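Local coordinates for short chain dehydrogenase (Salmonella typhi, PDB 3G1T), which probably catalyses an NAD(P)-dependent oxidation or reduction, as a member of the short-chain dehydrogenase family, at residues Q83-I88 with T134-P139. Numbering follows the deposited sequence.
Sequences QVADRI and TQALLP
Ala-136 and Leu-137 meet Ala-85 and Ile-88 where helices 116-142 and 78-91 run side by side, their local axes 8.9 Å apart and inclined at 26°. Just before this patch, Thr-134 OG1 is hydrogen-bonded to His-100 and to the Thr-130 carbonyl, while Gln-135 NE2 reaches the carbonyls of Met-111 and Gln-114 of the second subunit, so helix 116-142 packs within its own chain and across the dimer at once. Ala-136 faces helix 78-91: its CB stands 4.1 Å from Ala-85 CB, and its carbonyl O comes tightly against the same methyl, 3.1 Å from Ala-85 CB. The two helices belong to a Rossmann fold, flanking one side of the parallel sheet; helix 78-91 lies in the crossover from edge strand 67-70 to strand 97-99, and helix 116-142 links strand 97-99 to strand 147-152. At Leu-137, CG lies beside the backbone N and anti to the carbonyl carbon (chi1 -55°), which carries the branch toward the other helix. Its CD2 lies alongside Ala-85, 3.9 Å from Ala-85 CB, and also approaches Ile-88, 4.3 Å from Ile-88 CD1. Leu-95 packs on both Leu-137 and Ile-88, and Phe-69 of the edge strand also touches Ile-88. The helix kinks at Pro-139, whose ring nitrogen has no hydrogen to give to the preceding turn.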
ATOM      1  N   GLN A  83      -8.679   0.315  23.392  1.00 24.77           N
ATOM      2  CA  GLN A  83      -8.777  -0.468  24.645  1.00 25.59           C
ATOM      3  C   GLN A  83      -7.470  -1.048  25.065  1.00 24.06           C
ATOM      4  O   GLN A  83      -7.137  -1.007  26.258  1.00 26.15           O
ATOM      5  CB  GLN A  83      -9.819  -1.621  24.565  1.00 27.81           C
ATOM      6  CG  GLN A  83     -11.327  -1.244  24.516  1.00 55.45           C
ATOM      7  CD  GLN A  83     -12.229  -2.353  23.847  1.00 31.63           C
ATOM      8  OE1 GLN A  83     -11.909  -3.563  23.869  1.00 56.10           O
ATOM      9  NE2 GLN A  83     -13.368  -1.927  23.256  1.00 56.10           N
ATOM     10  N   VAL A  84      -6.675  -1.540  24.109  1.00 24.01           N
ATOM     11  CA  VAL A  84      -5.327  -2.017  24.397  1.00 23.83           C
ATOM     12  C   VAL A  84      -4.422  -0.913  24.917  1.00 23.66           C
ATOM     13  O   VAL A  84      -3.692  -1.139  25.882  1.00 22.81           O
ATOM     14  CB  VAL A  84      -4.674  -2.758  23.146  1.00 24.35           C
ATOM     15  CG1 VAL A  84      -3.128  -3.072  23.326  1.00 19.66           C
ATOM     16  CG2 VAL A  84      -5.527  -4.022  22.753  1.00 20.97           C
ATOM     17  N   ALA A  85      -4.468   0.261  24.267  1.00 23.60           N
ATOM     18  CA  ALA A  85      -3.632   1.363  24.634  1.00 23.24           C
ATOM     19  C   ALA A  85      -4.008   1.815  26.042  1.00 22.85           C
ATOM     20  O   ALA A  85      -3.155   2.105  26.845  1.00 23.56           O
ATOM     21  CB  ALA A  85      -3.821   2.526  23.641  1.00 23.26           C
ATOM     22  N   ASP A  86      -5.292   1.836  26.325  1.00 23.84           N
ATOM     23  CA  ASP A  86      -5.830   2.160  27.666  1.00 26.94           C
ATOM     24  C   ASP A  86      -5.374   1.137  28.696  1.00 27.57           C
ATOM     25  O   ASP A  86      -4.974   1.486  29.793  1.00 26.73           O
ATOM     26  CB  ASP A  86      -7.363   2.186  27.634  1.00 29.92           C
ATOM     27  CG  ASP A  86      -7.941   3.467  27.020  1.00 57.67           C
ATOM     28  OD1 ASP A  86      -9.195   3.526  26.833  1.00 34.07           O
ATOM     29  OD2 ASP A  86      -7.167   4.419  26.748  1.00 32.61           O
ATOM     30  N   ARG A  87      -5.387  -0.133  28.324  1.00 28.40           N
ATOM     31  CA  ARG A  87      -4.893  -1.138  29.262  1.00 28.81           C
ATOM     32  C   ARG A  87      -3.397  -1.102  29.517  1.00 28.06           C
ATOM     33  O   ARG A  87      -2.947  -1.380  30.647  1.00 27.65           O
ATOM     34  CB  ARG A  87      -5.361  -2.514  28.830  1.00 29.58           C
ATOM     35  CG  ARG A  87      -6.805  -2.697  29.187  1.00 44.35           C
ATOM     36  CD  ARG A  87      -7.340  -3.975  28.665  1.00 32.36           C
ATOM     37  NE  ARG A  87      -6.749  -5.070  29.414  1.00 44.19           N
ATOM     38  CZ  ARG A  87      -6.967  -6.344  29.150  1.00 33.23           C
ATOM     39  NH1 ARG A  87      -7.800  -6.693  28.175  1.00 43.14           N
ATOM     40  NH2 ARG A  87      -6.346  -7.264  29.876  1.00 44.43           N
ATOM     41  N   ILE A  88      -2.617  -0.764  28.478  1.00 27.27           N
ATOM     42  CA  ILE A  88      -1.188  -0.565  28.692  1.00 24.84           C
ATOM     43  C   ILE A  88      -0.973   0.676  29.542  1.00 24.36           C
ATOM     44  O   ILE A  88      -0.158   0.654  30.461  1.00 26.31           O
ATOM     45  CB  ILE A  88      -0.368  -0.533  27.342  1.00 23.31           C
ATOM     46  CG1 ILE A  88      -0.406  -1.912  26.707  1.00 21.32           C
ATOM     47  CG2 ILE A  88       1.086  -0.098  27.596  1.00 21.35           C
ATOM     48  CD1 ILE A  88      -0.153  -1.940  25.226  1.00 22.49           C
ATOM     49  N   THR A 134      -1.092   1.246  15.688  1.00 15.59           N
ATOM     50  CA  THR A 134      -0.061   2.288  15.797  1.00 16.27           C
ATOM     51  C   THR A 134      -0.614   3.621  16.316  1.00 17.60           C
ATOM     52  O   THR A 134      -0.070   4.191  17.257  1.00 16.58           O
ATOM     53  CB  THR A 134       0.660   2.559  14.452  1.00 16.91           C
ATOM     54  OG1 THR A 134       1.278   1.345  13.978  1.00 18.63           O
ATOM     55  CG2 THR A 134       1.813   3.688  14.655  1.00 18.87           C
ATOM     56  N   GLN A 135      -1.709   4.059  15.718  1.00 18.58           N
ATOM     57  CA  GLN A 135      -2.262   5.372  16.083  1.00 16.80           C
ATOM     58  C   GLN A 135      -2.637   5.400  17.537  1.00 15.30           C
ATOM     59  O   GLN A 135      -2.449   6.439  18.236  1.00 15.29           O
ATOM     60  CB  GLN A 135      -3.413   5.685  15.183  1.00 18.82           C
ATOM     61  CG  GLN A 135      -4.278   6.861  15.647  1.00 19.80           C
ATOM     62  CD  GLN A 135      -5.400   7.111  14.673  1.00 18.97           C
ATOM     63  OE1 GLN A 135      -6.416   6.410  14.672  1.00 21.25           O
ATOM     64  NE2 GLN A 135      -5.211   8.125  13.815  1.00 19.28           N
ATOM     65  N   ALA A 136      -3.214   4.292  18.026  1.00 17.07           N
ATOM     66  CA  ALA A 136      -3.653   4.244  19.427  1.00 17.18           C
ATOM     67  C   ALA A 136      -2.513   4.283  20.457  1.00 17.97           C
ATOM     68  O   ALA A 136      -2.789   4.637  21.623  1.00 18.35           O
ATOM     69  CB  ALA A 136      -4.447   3.004  19.648  1.00 18.09           C
ATOM     70  N   LEU A 137      -1.310   3.810  20.049  1.00 17.30           N
ATOM     71  CA  LEU A 137      -0.081   3.749  20.844  1.00 16.16           C
ATOM     72  C   LEU A 137       0.875   4.927  20.679  1.00 16.87           C
ATOM     73  O   LEU A 137       1.851   5.028  21.431  1.00 17.47           O
ATOM     74  CB  LEU A 137       0.675   2.440  20.499  1.00 17.27           C
ATOM     75  CG  LEU A 137      -0.246   1.207  20.710  1.00 15.99           C
ATOM     76  CD1 LEU A 137       0.539  -0.001  20.199  1.00 16.31           C
ATOM     77  CD2 LEU A 137      -0.478   1.047  22.204  1.00 16.93           C
ATOM     78  N   LEU A 138       0.566   5.875  19.784  1.00 16.01           N
ATOM     79  CA  LEU A 138       1.514   7.025  19.613  1.00 15.45           C
ATOM     80  C   LEU A 138       1.683   7.883  20.883  1.00 17.27           C
ATOM     81  O   LEU A 138       2.810   8.268  21.227  1.00 16.54           O
ATOM     82  CB  LEU A 138       1.084   7.928  18.460  1.00 14.90           C
ATOM     83  CG  LEU A 138       1.402   7.326  17.069  1.00 17.50           C
ATOM     84  CD1 LEU A 138       0.693   8.171  15.978  1.00 15.41           C
ATOM     85  CD2 LEU A 138       2.846   7.124  16.789  1.00 15.45           C
ATOM     86  N   PRO A 139       0.567   8.156  21.639  1.00 17.44           N
ATOM     87  CA  PRO A 139       0.823   8.936  22.871  1.00 17.18           C
ATOM     88  C   PRO A 139       1.794   8.260  23.880  1.00 17.64           C
ATOM     89  O   PRO A 139       2.701   8.920  24.386  1.00 17.21           O
ATOM     90  CB  PRO A 139      -0.573   9.090  23.494  1.00 19.17           C
ATOM     91  CG  PRO A 139      -1.490   9.111  22.280  1.00 17.95           C
ATOM     92  CD  PRO A 139      -0.867   7.895  21.468  1.00 16.39           C
TER